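Local structure of nitrate regulatory protein (Klebsiella oxytoca, 4AKK) at residues S121-R127 with I169-D175; L48-Q52 with S176-P180; I66-V70 with L166-V170; I182-M186 with D303-A308. The protein binds the terminator site in the nasF operon leader RNA and causes transcription antitermination in response to nitrate and nitrite. One frame throughout, in Å; residues are numbered along the deposited sequence.

Followed from the N terminus, the chain first reaches contact 2, where residues 48-52 of helix 37-52 meet residues 176-180, the loop before helix 180-212. Nested inside that loop closure are contact 3, which joins helix 56-85 to the junction of helices 152-167 and 169-173, and contact 1, which brings helix 122-134 onto helix 169-173. Contacts 1 and 3 end on the same stretch and share Ile169 and Val170. Contact 4 opens only after the others have closed and pairs helix 180-212 with helix 277-312; Met186 there touches Val170 and Ile177. Together the four tie helices distant in sequence, and the loop before helix 180-212, into one all-helical receptor, with contacts 1 and 2 also touching the second subunit.

Contact 1 of 4, residues S121-R127 with I169-D175; sequences SSALCWR and IVPQLND
In this antiparallel helix pair of the all-helical NIT receptor, helix 122-127 and the weakly bonded helix 169-173 run at 167°, their axes 9.4 Å apart at closest approach. The register sets Arg127 against Ile169, Leu124 against Gln172 and Ser121 against Asp175, with CA separations of 5.5, 5.8 and 7.9 Å. Ile169 starts the second segment, its CG2 3.9 Å from Leu124 CD1. One turn on, Gln172 (chi1 t, chi2 p) lays its CG 3.7 Å from Leu124 CA; its OE1 accepts a weak hydrogen bond from Arg127 NE at 3.4 Å, and its NE2 donates to Asp175 OD2 at 2.8 Å. Leu173 then brings CD2 to 4.0 Å from Leu124 CD1, while its side chain also packs on helix 56-85. Trp126, which does not touch segment 169-175, meets Phe42 of the second subunit edge-to-face. Asp175 ends the segment beside Ser121, the N-cap residue of helix 122-134: Ser121 OG (chi1 p) accepts from Leu124 N at 3.2 Å and donates to Asp175 OD2 at 2.9 Å.

Contact 2 of 4, residues L48-Q52 with S176-P180; sequences LQKQQ and SIDDP
This is a polar surface contact between a helix and a loop, near one end of the helical receptor, where residues 48-52 of helix 37-52 lie against the irregular segment 176-180. The closest CA pair is Gln49 and Asp178, 5.6 Å apart. Gln52, with chi1 and chi2 both m, points toward the loop and donates from NE2 to Ser176 O at 2.6 Å; the same carbonyl also accepts from Gln59 of helix 56-85. Asp178 (chi1 m) points back at the helix, its OD2 3.3 Å from Gln52 CG and 3.8 Å from Gln49 CA, so that its side chain sits between the two glutamines. Gln49 is extended, chi1 and chi2 both t, and reaches the far end of the loop. A water accepts from Gln49 NE2 at 3.1 Å and donates to Asp179 OD1 at 2.5 Å, bridging an NE2 to OD1 gap of 3.9 Å. Ser122 of the second subunit packs on both Gln49 and Asp178, placing the contact at the dimer interface. The other carboxylate oxygen of Asp179, OD2, accepts from Ile182 N, the classic aspartate N-cap followed by proline at N1, here Pro180, that starts helix 180-212.

Contact 3 of 4, residues I66-V70 with L166-V170; sequences ISALV and LLNIV
Ile66 is the main bump of this contact of apolar side chains: 91 Å² of it is buried against the hollow between Leu166, Ile169 and Val170. Its CB points toward the opposing segment, and with chi1 m and chi2 t the two ends of the side chain diverge. CD1 reaches Ile169 CG2 at 3.7 Å, whereas CG2 lies 3.6 Å from Leu166 O and 4.0 Å from Val170 CG2. The CA atoms of Ile66 and Leu166 form the nearest pair, at 6.5 Å. Residues 66-70 are a regular stretch of helix 56-85; residues 166-170 span the end of helix 152-167 and the start of the weakly bonded helix 169-173, so the hollow is built from the junction of two helices. Such interdigitation of branched aliphatic side chains is the core packing of a helical bundle, and here it lies deep within the NIT receptor. In return, Leu166 (chi1 m, chi2 t) projects toward the first helix, its CD1 3.6 Å from Leu69 CD2 and its CB 3.9 Å from Val70 CG2. That same Val70 methyl also meets Leu167 CD2 at 3.9 Å, and so fits between the two leucines. Phe109 of helix 92-117 packs on both Ile66 and Leu166, while Met193 of helix 180-212 touches Leu167.

Contact 4 of 4, residues I182-M186 with D303-A308; sequences IAGRM and DLLNAA
Leu304 loses 87 Å² to this contact, Arg185 71 Å² and Ile182 53 Å², and these three define how two regular helical segments pack. Segments 182-186 and 303-308 run antiparallel at 168°, with a closest axis approach of 10.5 Å and the nearest CA atoms, those of Arg185 and Leu304, 6.6 Å apart. Leu304 (chi1 t, chi2 p) inserts its methyls between Ile182 and Met186: CD1 is 3.8 Å from Ile182 CG2, and CD2 is 4.0 Å from Met186 SD. Ile182, chi1 and chi2 both m, also sends CD1 to 4.0 Å from Ala307 CB. Arg185 reaches out across the opposing helix (chi2 and chi3 t), its NE 3.7 Å from Ala307 CB and its NH1 3.7 Å from Asp303 CB. Ala307 CB and Asp303 O lie over one face of the guanidinium, while Asp303 OD2 accepts from Gln245. This is side-by-side packing in the helical NIT receptor: helix 180-212 lies against helix 277-312, and Met186 also packs on Asn174 and Ile177, in the loop following helix 169-173.

Contact 1 of 4, residues S121-R127 with I169-D175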
loop_
_atom_site.group_PDB
_atom_site.type_symbol
_atom_site.label_atom_id
_atom_site.label_comp_id
_atom_site.label_asym_id
_atom_site.label_seq_id
_atom_site.Cartn_x
_atom_site.Cartn_y
_atom_site.Cartn_z
ATOM N N SER A 121 -7.248 -19.178 6.002
ATOM C CA SER A 121 -7.533 -18.119 6.961
ATOM C C SER A 121 -8.951 -17.606 6.755
ATOM O O SER A 121 -9.565 -17.842 5.714
ATOM C CB SER A 121 -6.573 -16.954 6.761
ATOM O OG SER A 121 -6.847 -16.313 5.526
ATOM N N SER A 122 -9.460 -16.895 7.754
ATOM C CA SER A 122 -10.780 -16.294 7.679
ATOM C C SER A 122 -10.921 -15.392 6.449
ATOM O O SER A 122 -11.923 -15.445 5.748
ATOM C CB SER A 122 -11.075 -15.506 8.960
ATOM O OG SER A 122 -12.356 -14.902 8.891
ATOM N N ALA A 123 -9.918 -14.567 6.186
ATOM C CA ALA A 123 -9.990 -13.681 5.031
ATOM C C ALA A 123 -10.015 -14.454 3.701
ATOM O O ALA A 123 -10.747 -14.090 2.780
ATOM C CB ALA A 123 -8.847 -12.675 5.068
ATOM N N LEU A 124 -9.241 -15.533 3.601
ATOM C CA LEU A 124 -9.252 -16.359 2.387
ATOM C C LEU A 124 -10.615 -17.008 2.180
ATOM O O LEU A 124 -11.135 -17.066 1.062
ATOM C CB LEU A 124 -8.152 -17.429 2.424
ATOM C CG LEU A 124 -8.012 -18.236 1.131
ATOM C CD1 LEU A 124 -7.613 -17.319 -0.032
ATOM C CD2 LEU A 124 -6.997 -19.369 1.307
ATOM N N CYS A 125 -11.201 -17.492 3.266
ATOM C CA CYS A 125 -12.568 -17.997 3.214
ATOM C C CYS A 125 -13.542 -16.979 2.637
ATOM O O CYS A 125 -14.397 -17.324 1.805
ATOM C CB CYS A 125 -13.037 -18.424 4.599
ATOM S SG CYS A 125 -12.128 -19.835 5.274
ATOM N N TRP A 126 -13.434 -15.730 3.087
ATOM C CA TRP A 126 -14.319 -14.677 2.580
ATOM C C TRP A 126 -14.117 -14.440 1.075
ATOM O O TRP A 126 -15.083 -14.293 0.329
ATOM C CB TRP A 126 -14.127 -13.373 3.358
ATOM C CG TRP A 126 -14.979 -13.261 4.591
ATOM C CD1 TRP A 126 -14.714 -13.789 5.824
ATOM C CD2 TRP A 126 -16.225 -12.561 4.715
ATOM N NE1 TRP A 126 -15.718 -13.464 6.706
ATOM C CE2 TRP A 126 -16.657 -12.711 6.051
ATOM C CE3 TRP A 126 -17.016 -11.821 3.829
ATOM C CZ2 TRP A 126 -17.850 -12.147 6.524
ATOM C CZ3 TRP A 126 -18.200 -11.260 4.302
ATOM C CH2 TRP A 126 -18.602 -11.428 5.637
ATOM N N ARG A 127 -12.863 -14.406 0.634
ATOM C CA ARG A 127 -12.571 -14.186 -0.778
ATOM C C ARG A 127 -13.164 -15.311 -1.611
ATOM O O ARG A 127 -13.807 -15.080 -2.634
ATOM C CB ARG A 127 -11.062 -14.117 -1.022
ATOM C CG ARG A 127 -10.387 -12.875 -0.468
ATOM C CD ARG A 127 -10.818 -11.601 -1.192
ATOM N NE ARG A 127 -10.047 -10.446 -0.727
ATOM C CZ ARG A 127 -10.304 -9.181 -1.052
ATOM N NH1 ARG A 127 -11.324 -8.888 -1.852
ATOM N NH2 ARG A 127 -9.548 -8.203 -0.566
ATOM N N ILE A 169 -8.784 -13.738 -5.098
ATOM C CA ILE A 169 -8.357 -14.833 -4.238
ATOM C C ILE A 169 -6.829 -14.895 -4.170
ATOM O O ILE A 169 -6.266 -15.194 -3.129
ATOM C CB ILE A 169 -8.884 -16.191 -4.710
ATOM C CG1 ILE A 169 -10.416 -16.239 -4.638
ATOM C CG2 ILE A 169 -8.239 -17.311 -3.883
ATOM C CD1 ILE A 169 -11.019 -17.471 -5.292
ATOM N N VAL A 170 -6.172 -14.592 -5.284
ATOM C CA VAL A 170 -4.730 -14.833 -5.425
ATOM C C VAL A 170 -3.822 -14.115 -4.419
ATOM O O VAL A 170 -3.004 -14.761 -3.765
ATOM C CB VAL A 170 -4.241 -14.557 -6.860
ATOM C CG1 VAL A 170 -2.738 -14.774 -6.959
ATOM C CG2 VAL A 170 -4.970 -15.456 -7.846
ATOM N N PRO A 171 -3.950 -12.783 -4.298
ATOM C CA PRO A 171 -3.132 -12.050 -3.325
ATOM C C PRO A 171 -3.403 -12.522 -1.901
ATOM O O PRO A 171 -2.520 -12.507 -1.046
ATOM C CB PRO A 171 -3.604 -10.596 -3.483
ATOM C CG PRO A 171 -4.306 -10.547 -4.812
ATOM C CD PRO A 171 -4.906 -11.902 -4.994
ATOM N N GLN A 172 -4.635 -12.930 -1.643
ATOM C CA GLN A 172 -4.994 -13.419 -0.322
ATOM C C GLN A 172 -4.259 -14.721 -0.037
ATOM O O GLN A 172 -3.966 -15.043 1.110
ATOM C CB GLN A 172 -6.499 -13.656 -0.229
ATOM C CG GLN A 172 -6.986 -13.688 1.196
ATOM C CD GLN A 172 -6.897 -12.329 1.824
ATOM O OE1 GLN A 172 -7.368 -11.345 1.249
ATOM N NE2 GLN A 172 -6.286 -12.254 3.004
ATOM N N LEU A 173 -3.972 -15.469 -1.097
ATOM C CA LEU A 173 -3.196 -16.697 -0.982
ATOM C C LEU A 173 -1.861 -16.484 -0.275
ATOM O O LEU A 173 -1.382 -17.380 0.415
ATOM C CB LEU A 173 -2.961 -17.324 -2.361
ATOM C CG LEU A 173 -4.099 -18.179 -2.907
ATOM C CD1 LEU A 173 -3.642 -18.936 -4.143
ATOM C CD2 LEU A 173 -4.583 -19.138 -1.840
ATOM N N ASN A 174 -1.269 -15.302 -0.441
ATOM C CA ASN A 174 -0.011 -14.962 0.238
ATOM C C ASN A 174 -0.068 -14.822 1.767
ATOM O O ASN A 174 0.960 -14.930 2.439
ATOM C CB ASN A 174 0.602 -13.697 -0.364
ATOM C CG ASN A 174 1.604 -14.003 -1.460
ATOM O OD1 ASN A 174 1.986 -15.158 -1.661
ATOM N ND2 ASN A 174 2.048 -12.970 -2.165
ATOM N N ASP A 175 -1.253 -14.580 2.317
ATOM C CA ASP A 175 -1.386 -14.411 3.767
ATOM C C ASP A 175 -1.080 -15.708 4.526
ATOM O O ASP A 175 -1.058 -15.736 5.760
ATOM C CB ASP A 175 -2.772 -13.842 4.155
ATOM C CG ASP A 175 -3.891 -14.896 4.135
ATOM O OD1 ASP A 175 -3.588 -16.109 4.107
ATOM O OD2 ASP A 175 -5.086 -14.509 4.157
#

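Contact 2 of 4, residues L48-Q52 with S176-P180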
loop_
_atom_site.group_PDB
_atom_site.type_symbol
_atom_site.label_atom_id
_atom_site.label_comp_id
_atom_site.label_asym_id
_atom_site.label_seq_id
_atom_site.Cartn_x
_atom_site.Cartn_y
_atom_site.Cartn_z
ATOM N N LEU A 48 7.806 -22.835 11.833
ATOM C CA LEU A 48 6.485 -22.591 11.251
ATOM C C LEU A 48 6.569 -22.573 9.730
ATOM O O LEU A 48 5.724 -23.146 9.042
ATOM C CB LEU A 48 5.899 -21.271 11.754
ATOM C CG LEU A 48 5.241 -21.296 13.133
ATOM C CD1 LEU A 48 5.118 -19.892 13.700
ATOM C CD2 LEU A 48 3.880 -21.981 13.057
ATOM N N GLN A 49 7.598 -21.917 9.210
ATOM C CA GLN A 49 7.797 -21.848 7.774
ATOM C C GLN A 49 7.977 -23.240 7.179
ATOM O O GLN A 49 7.394 -23.564 6.135
ATOM C CB GLN A 49 8.997 -20.966 7.445
ATOM C CG GLN A 49 9.421 -21.044 5.989
ATOM C CD GLN A 49 10.327 -19.900 5.582
ATOM O OE1 GLN A 49 10.299 -18.822 6.356
ATOM N NE2 GLN A 49 11.044 -19.982 4.581
ATOM N N LYS A 50 8.785 -24.057 7.848
ATOM C CA LYS A 50 9.001 -25.446 7.437
ATOM C C LYS A 50 7.682 -26.189 7.304
ATOM O O LYS A 50 7.477 -26.936 6.353
ATOM C CB LYS A 50 9.891 -26.180 8.449
ATOM C CG LYS A 50 11.362 -26.255 8.075
ATOM C CD LYS A 50 11.609 -27.347 7.041
ATOM C CE LYS A 50 13.100 -27.548 6.766
ATOM N NZ LYS A 50 13.806 -28.235 7.889
ATOM N N GLN A 51 6.801 -25.986 8.276
ATOM C CA GLN A 51 5.490 -26.616 8.278
ATOM C C GLN A 51 4.652 -26.140 7.093
ATOM O O GLN A 51 3.932 -26.925 6.471
ATOM C CB GLN A 51 4.770 -26.315 9.593
ATOM C CG GLN A 51 3.350 -26.846 9.658
ATOM C CD GLN A 51 2.590 -26.339 10.875
ATOM O OE1 GLN A 51 3.174 -25.754 11.791
ATOM N NE2 GLN A 51 1.279 -26.563 10.888
ATOM N N GLN A 52 4.756 -24.854 6.778
ATOM C CA GLN A 52 4.026 -24.269 5.657
ATOM C C GLN A 52 4.422 -24.850 4.299
ATOM O O GLN A 52 3.661 -24.753 3.342
ATOM C CB GLN A 52 4.186 -22.743 5.640
ATOM C CG GLN A 52 3.198 -22.018 6.524
ATOM C CD GLN A 52 1.779 -22.538 6.344
ATOM O OE1 GLN A 52 1.317 -23.397 7.101
ATOM N NE2 GLN A 52 1.086 -22.030 5.327
ATOM N N SER A 176 -0.855 -16.783 3.782
ATOM C CA SER A 176 -0.508 -18.057 4.392
ATOM C C SER A 176 0.701 -18.672 3.711
ATOM O O SER A 176 0.932 -19.882 3.796
ATOM C CB SER A 176 -1.694 -19.018 4.357
ATOM O OG SER A 176 -2.595 -18.733 5.415
ATOM N N ILE A 177 1.464 -17.825 3.030
ATOM C CA ILE A 177 2.702 -18.249 2.391
ATOM C C ILE A 177 3.893 -17.552 3.042
ATOM O O ILE A 177 4.089 -16.347 2.878
ATOM C CB ILE A 177 2.690 -17.958 0.884
ATOM C CG1 ILE A 177 1.553 -18.731 0.214
ATOM C CG2 ILE A 177 4.035 -18.313 0.266
ATOM C CD1 ILE A 177 1.587 -18.699 -1.295
ATOM N N ASP A 178 4.682 -18.322 3.787
ATOM C CA ASP A 178 5.842 -17.778 4.495
ATOM C C ASP A 178 7.089 -17.677 3.602
ATOM O O ASP A 178 7.892 -16.758 3.754
ATOM C CB ASP A 178 6.135 -18.598 5.758
ATOM C CG ASP A 178 5.039 -18.462 6.816
ATOM O OD1 ASP A 178 4.372 -17.404 6.856
ATOM O OD2 ASP A 178 4.847 -19.411 7.611
ATOM N N ASP A 179 7.237 -18.596 2.654
ATOM C CA ASP A 179 8.402 -18.560 1.774
ATOM C C ASP A 179 8.506 -17.302 0.917
ATOM O O ASP A 179 7.614 -17.013 0.129
ATOM C CB ASP A 179 8.444 -19.763 0.842
ATOM C CG ASP A 179 9.777 -19.866 0.122
ATOM O OD1 ASP A 179 10.693 -20.486 0.692
ATOM O OD2 ASP A 179 9.924 -19.280 -0.977
ATOM N N PRO A 180 9.631 -16.584 1.031
ATOM C CA PRO A 180 9.869 -15.333 0.300
ATOM C C PRO A 180 9.869 -15.509 -1.223
ATOM O O PRO A 180 9.293 -14.676 -1.926
ATOM C CB PRO A 180 11.272 -14.909 0.756
ATOM C CG PRO A 180 11.576 -15.720 1.959
ATOM C CD PRO A 180 10.795 -16.990 1.834
HETATM O O HOH W 1 10.297 -22.154 2.508
#

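Contact 3 of 4, residues I66-V70 with L166-V170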
loop_
_atom_site.group_PDB
_atom_site.type_symbol
_atom_site.label_atom_id
_atom_site.label_comp_id
_atom_site.label_asym_id
_atom_site.label_seq_id
_atom_site.Cartn_x
_atom_site.Cartn_y
_atom_site.Cartn_z
ATOM N N ILE A 66 -7.157 -21.085 -10.876
ATOM C CA ILE A 66 -7.822 -19.784 -10.939
ATOM C C ILE A 66 -7.443 -19.110 -12.248
ATOM O O ILE A 66 -8.301 -18.609 -12.975
ATOM C CB ILE A 66 -7.446 -18.893 -9.740
ATOM C CG1 ILE A 66 -8.202 -19.361 -8.491
ATOM C CG2 ILE A 66 -7.741 -17.417 -10.051
ATOM C CD1 ILE A 66 -7.598 -18.892 -7.194
ATOM N N SER A 67 -6.148 -19.134 -12.553
ATOM C CA SER A 67 -5.643 -18.570 -13.791
ATOM C C SER A 67 -6.331 -19.154 -15.021
ATOM O O SER A 67 -6.683 -18.425 -15.951
ATOM C CB SER A 67 -4.145 -18.807 -13.901
ATOM O OG SER A 67 -3.666 -18.365 -15.158
ATOM N N ALA A 68 -6.505 -20.472 -15.029
ATOM C CA ALA A 68 -7.090 -21.152 -16.179
ATOM C C ALA A 68 -8.570 -20.823 -16.319
ATOM O O ALA A 68 -9.061 -20.582 -17.421
ATOM C CB ALA A 68 -6.890 -22.663 -16.070
ATOM N N LEU A 69 -9.280 -20.832 -15.197
ATOM C CA LEU A 69 -10.695 -20.483 -15.197
ATOM C C LEU A 69 -10.893 -19.042 -15.680
ATOM O O LEU A 69 -11.770 -18.765 -16.485
ATOM C CB LEU A 69 -11.288 -20.664 -13.799
ATOM C CG LEU A 69 -12.757 -20.275 -13.609
ATOM C CD1 LEU A 69 -13.651 -21.061 -14.550
ATOM C CD2 LEU A 69 -13.189 -20.477 -12.164
ATOM N N VAL A 70 -10.059 -18.136 -15.189
ATOM C CA VAL A 70 -10.147 -16.734 -15.570
ATOM C C VAL A 70 -9.914 -16.615 -17.066
ATOM O O VAL A 70 -10.591 -15.854 -17.747
ATOM C CB VAL A 70 -9.137 -15.862 -14.773
ATOM C CG1 VAL A 70 -8.876 -14.525 -15.480
ATOM C CG2 VAL A 70 -9.643 -15.642 -13.347
ATOM N N LEU A 166 -12.487 -13.793 -8.637
ATOM C CA LEU A 166 -11.624 -14.963 -8.753
ATOM C C LEU A 166 -10.189 -14.521 -8.562
ATOM O O LEU A 166 -9.447 -15.131 -7.805
ATOM C CB LEU A 166 -11.798 -15.641 -10.113
ATOM C CG LEU A 166 -13.067 -16.478 -10.232
ATOM C CD1 LEU A 166 -13.304 -16.884 -11.677
ATOM C CD2 LEU A 166 -12.975 -17.704 -9.314
ATOM N N LEU A 167 -9.821 -13.443 -9.246
ATOM C CA LEU A 167 -8.488 -12.864 -9.151
ATOM C C LEU A 167 -8.135 -12.385 -7.746
ATOM O O LEU A 167 -6.985 -12.501 -7.332
ATOM C CB LEU A 167 -8.339 -11.697 -10.135
ATOM C CG LEU A 167 -8.255 -12.065 -11.614
ATOM C CD1 LEU A 167 -8.032 -10.820 -12.462
ATOM C CD2 LEU A 167 -7.151 -13.078 -11.855
ATOM N N ASN A 168 -9.121 -11.853 -7.025
ATOM C CA ASN A 168 -8.913 -11.370 -5.663
ATOM C C ASN A 168 -8.560 -12.494 -4.698
ATOM O O ASN A 168 -8.094 -12.242 -3.590
ATOM C CB ASN A 168 -10.147 -10.611 -5.125
ATOM C CG ASN A 168 -10.384 -9.278 -5.826
ATOM O OD1 ASN A 168 -9.509 -8.758 -6.513
ATOM N ND2 ASN A 168 -11.584 -8.722 -5.652
ATOM N N ILE A 169 -8.784 -13.738 -5.098
ATOM C CA ILE A 169 -8.357 -14.833 -4.238
ATOM C C ILE A 169 -6.829 -14.895 -4.170
ATOM O O ILE A 169 -6.266 -15.194 -3.129
ATOM C CB ILE A 169 -8.884 -16.191 -4.710
ATOM C CG1 ILE A 169 -10.416 -16.239 -4.638
ATOM C CG2 ILE A 169 -8.239 -17.311 -3.883
ATOM C CD1 ILE A 169 -11.019 -17.471 -5.292
ATOM N N VAL A 170 -6.172 -14.592 -5.284
ATOM C CA VAL A 170 -4.730 -14.833 -5.425
ATOM C C VAL A 170 -3.822 -14.115 -4.419
ATOM O O VAL A 170 -3.004 -14.761 -3.765
ATOM C CB VAL A 170 -4.241 -14.557 -6.860
ATOM C CG1 VAL A 170 -2.738 -14.774 -6.959
ATOM C CG2 VAL A 170 -4.970 -15.456 -7.846
#

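Contact 4 of 4, residues I182-M186 with D303-A308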
loop_
_atom_site.group_PDB
_atom_site.type_symbol
_atom_site.label_atom_id
_atom_site.label_comp_id
_atom_site.label_asym_id
_atom_site.label_seq_id
_atom_site.Cartn_x
_atom_site.Cartn_y
_atom_site.Cartn_z
ATOM N N ILE A 182 8.466 -17.924 -3.096
ATOM C CA ILE A 182 7.142 -18.263 -3.582
ATOM C C ILE A 182 6.210 -17.062 -3.512
ATOM O O ILE A 182 5.499 -16.760 -4.469
ATOM C CB ILE A 182 6.550 -19.443 -2.814
ATOM C CG1 ILE A 182 7.522 -20.624 -2.876
ATOM C CG2 ILE A 182 5.207 -19.832 -3.402
ATOM C CD1 ILE A 182 7.809 -21.098 -4.308
ATOM N N ALA A 183 6.227 -16.363 -2.387
ATOM C CA ALA A 183 5.357 -15.206 -2.226
ATOM C C ALA A 183 5.662 -14.189 -3.315
ATOM O O ALA A 183 4.746 -13.621 -3.899
ATOM C CB ALA A 183 5.511 -14.591 -0.838
ATOM N N GLY A 184 6.950 -13.974 -3.584
ATOM C CA GLY A 184 7.387 -13.112 -4.673
ATOM C C GLY A 184 6.862 -13.563 -6.033
ATOM O O GLY A 184 6.488 -12.735 -6.874
ATOM N N ARG A 185 6.843 -14.878 -6.255
ATOM C CA ARG A 185 6.331 -15.448 -7.508
ATOM C C ARG A 185 4.826 -15.285 -7.629
ATOM O O ARG A 185 4.313 -15.058 -8.720
ATOM C CB ARG A 185 6.674 -16.935 -7.633
ATOM C CG ARG A 185 8.091 -17.218 -8.081
ATOM C CD ARG A 185 8.351 -18.719 -8.148
ATOM N NE ARG A 185 9.769 -18.975 -8.353
ATOM C CZ ARG A 185 10.345 -19.058 -9.547
ATOM N NH1 ARG A 185 9.620 -18.917 -10.646
ATOM N NH2 ARG A 185 11.648 -19.278 -9.638
ATOM N N MET A 186 4.120 -15.413 -6.508
ATOM C CA MET A 186 2.674 -15.258 -6.511
ATOM C C MET A 186 2.285 -13.837 -6.871
ATOM O O MET A 186 1.362 -13.623 -7.648
ATOM C CB MET A 186 2.050 -15.668 -5.170
ATOM C CG MET A 186 1.840 -17.169 -5.037
ATOM S SD MET A 186 0.361 -17.833 -5.855
ATOM C CE MET A 186 0.100 -16.698 -7.190
ATOM N N ASP A 303 6.613 -22.703 -13.733
ATOM C CA ASP A 303 7.772 -22.330 -12.920
ATOM C C ASP A 303 7.443 -22.259 -11.439
ATOM O O ASP A 303 8.249 -22.665 -10.598
ATOM C CB ASP A 303 8.375 -21.003 -13.385
ATOM C CG ASP A 303 9.038 -21.117 -14.739
ATOM O OD1 ASP A 303 9.488 -22.233 -15.078
ATOM O OD2 ASP A 303 9.107 -20.099 -15.463
ATOM N N LEU A 304 6.269 -21.730 -11.112
ATOM C CA LEU A 304 5.883 -21.633 -9.718
ATOM C C LEU A 304 5.728 -23.034 -9.115
ATOM O O LEU A 304 6.129 -23.278 -7.978
ATOM C CB LEU A 304 4.591 -20.821 -9.568
ATOM C CG LEU A 304 3.807 -20.964 -8.258
ATOM C CD1 LEU A 304 4.598 -20.500 -7.068
ATOM C CD2 LEU A 304 2.475 -20.204 -8.332
ATOM N N LEU A 305 5.156 -23.947 -9.890
ATOM C CA LEU A 305 4.936 -25.313 -9.418
ATOM C C LEU A 305 6.250 -26.079 -9.244
ATOM O O LEU A 305 6.423 -26.807 -8.272
ATOM C CB LEU A 305 3.969 -26.065 -10.345
ATOM C CG LEU A 305 2.563 -25.453 -10.358
ATOM C CD1 LEU A 305 1.638 -26.214 -11.276
ATOM C CD2 LEU A 305 1.981 -25.376 -8.946
ATOM N N ASN A 306 7.171 -25.905 -10.185
ATOM C CA ASN A 306 8.491 -26.515 -10.068
ATOM C C ASN A 306 9.177 -26.005 -8.811
ATOM O O ASN A 306 9.731 -26.784 -8.027
ATOM C CB ASN A 306 9.359 -26.208 -11.300
ATOM C CG ASN A 306 8.882 -26.929 -12.555
ATOM O OD1 ASN A 306 8.165 -27.931 -12.482
ATOM N ND2 ASN A 306 9.292 -26.424 -13.716
ATOM N N ALA A 307 9.127 -24.693 -8.610
ATOM C CA ALA A 307 9.751 -24.100 -7.439
ATOM C C ALA A 307 9.108 -24.635 -6.155
ATOM O O ALA A 307 9.797 -24.907 -5.175
ATOM C CB ALA A 307 9.686 -22.573 -7.498
ATOM N N ALA A 308 7.790 -24.797 -6.166
ATOM C CA ALA A 308 7.088 -25.360 -5.019
ATOM C C ALA A 308 7.586 -26.775 -4.703
ATOM O O ALA A 308 7.864 -27.101 -3.551
ATOM C CB ALA A 308 5.586 -25.367 -5.261
#